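MutS2 protein (Thermus thermophilus, PDB 2ZQE) probably suppresses homologous recombination through the DNA-cleaving activity of its Smr endonuclease domain. Local coordinates at residues Gln49-Arg52 with Glu53-Arg57. Numbering follows the deposited sequence.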
# COMPACT_ATOMS: atom_id res chain seq x y z
N GLN A 49 -2.71 -8.99 -3.51
CA GLN A 49 -3.64 -8.94 -4.63
C GLN A 49 -4.78 -7.97 -4.40
O GLN A 49 -5.12 -7.17 -5.29
CB GLN A 49 -4.18 -10.33 -4.95
CG GLN A 49 -5.03 -10.34 -6.22
CD GLN A 49 -4.96 -11.66 -6.95
OE1 GLN A 49 -5.35 -12.68 -6.41
NE2 GLN A 49 -4.47 -11.65 -8.19
N ALA A 50 -5.38 -8.03 -3.20
CA ALA A 50 -6.53 -7.19 -2.89
C ALA A 50 -6.13 -5.72 -2.85
O ALA A 50 -6.83 -4.85 -3.36
CB ALA A 50 -7.18 -7.60 -1.57
N ILE A 51 -4.97 -5.45 -2.25
CA ILE A 51 -4.44 -4.08 -2.19
C ILE A 51 -4.12 -3.50 -3.59
O ILE A 51 -4.52 -2.37 -3.91
CB ILE A 51 -3.22 -4.01 -1.27
CG1 ILE A 51 -3.65 -4.23 0.17
CG2 ILE A 51 -2.49 -2.65 -1.44
CD1 ILE A 51 -2.50 -4.55 1.13
N ARG A 52 -3.44 -4.28 -4.42
CA ARG A 52 -3.12 -3.79 -5.76
C ARG A 52 -4.39 -3.43 -6.53
O ARG A 52 -4.45 -2.38 -7.16
CB ARG A 52 -2.29 -4.81 -6.54
CG ARG A 52 -0.85 -4.91 -6.03
CD ARG A 52 -0.11 -6.14 -6.56
NE ARG A 52 0.09 -6.14 -8.01
CZ ARG A 52 1.10 -5.52 -8.65
NH1 ARG A 52 1.99 -4.80 -7.98
NH2 ARG A 52 1.21 -5.64 -9.96
N GLU A 53 -5.41 -4.28 -6.44
CA GLU A 53 -6.66 -3.98 -7.15
C GLU A 53 -7.36 -2.72 -6.59
O GLU A 53 -7.86 -1.87 -7.35
CB GLU A 53 -7.59 -5.21 -7.16
CG GLU A 53 -8.84 -5.01 -8.01
CD GLU A 53 -8.60 -4.88 -9.52
OE1 GLU A 53 -7.48 -5.12 -10.03
OE2 GLU A 53 -9.59 -4.54 -10.23
N ALA A 54 -7.36 -2.57 -5.27
CA ALA A 54 -7.90 -1.35 -4.66
C ALA A 54 -7.16 -0.09 -5.16
O ALA A 54 -7.78 0.95 -5.45
CB ALA A 54 -7.84 -1.44 -3.14
N LEU A 55 -5.83 -0.20 -5.29
CA LEU A 55 -5.01 0.94 -5.71
C LEU A 55 -5.29 1.32 -7.16
O LEU A 55 -5.29 2.50 -7.50
CB LEU A 55 -3.52 0.62 -5.54
CG LEU A 55 -3.04 0.47 -4.09
CD1 LEU A 55 -1.59 -0.05 -4.05
CD2 LEU A 55 -3.18 1.79 -3.27
N ARG A 56 -5.55 0.32 -8.00
CA ARG A 56 -5.96 0.59 -9.39
C ARG A 56 -7.18 1.50 -9.47
O ARG A 56 -7.27 2.33 -10.38
CB ARG A 56 -6.25 -0.71 -10.17
CG ARG A 56 -4.99 -1.56 -10.35
CD ARG A 56 -5.21 -2.72 -11.31
NE ARG A 56 -3.95 -3.45 -11.38
CZ ARG A 56 -3.67 -4.54 -10.67
NH1 ARG A 56 -4.58 -5.08 -9.86
NH2 ARG A 56 -2.46 -5.09 -10.75
N ARG A 57 -8.09 1.35 -8.50
CA ARG A 57 -9.36 2.08 -8.51
C ARG A 57 -9.30 3.40 -7.73
O ARG A 57 -10.26 4.17 -7.73
CB ARG A 57 -10.45 1.20 -7.89
CG ARG A 57 -10.68 -0.10 -8.62
CD ARG A 57 -11.40 -1.12 -7.74
NE ARG A 57 -12.85 -0.94 -7.71
CZ ARG A 57 -13.50 -0.18 -6.83
NH1 ARG A 57 -12.85 0.51 -5.90
NH2 ARG A 57 -14.83 -0.11 -6.89
O HOH W 1 -4.64 -7.45 -7.96
O HOH W 2 -2.19 -7.77 -9.06
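R56 N donates to R52 O at 3.0 Å, and the same i to i+4 pattern joins E53 N to Q49 O, A54 N to A50 O and L55 N to I51 O, a worked example of how a helical backbone frames its side chains. R56 NH1 forms a salt bridge with E53 OE1 at 2.9 Å, meeting the carboxylate on its anti side. The straight R56 chain lies back over the preceding turn and passes R52 O, its CG coming within 3.3 Å of that oxygen, which sits over one face of the R56 guanidinium. Both waters sit at the edge of that group: one accepts from R56 NH1 and donates to Q49 O (2.7 Å), giving this carbonyl a second donor besides E53 N; the other accepts from R56 NH2 and from R52 NE. The two guanidinium planes are turned 79° apart, with R52 NH2 and R56 NH2 3.8 Å from each other, a proximity that E53, beside R56, and a weak, long ion pair of R52 with D66 would be expected to ease.

On the buried side I51 and L55 run side by side, I51 CG2 touching L55 CD1 at 3.8 Å. With chi1 at -69°, CG1 of I51 takes the place beside the backbone N, and CG2 is the branch that reaches L55. L55 also meets L25 of helix 14-30 and V61, F64, T77 and V79 of the sheet; an alanine here would probably leave I51 CG2 without its neighbour and open a gap between helix and strands. Such a broad separation of polar and apolar sides is characteristic of an amphipathic helix, here helix 46-57, lying against both helix 14-30 and the mixed sheet of the alpha/beta Smr domain.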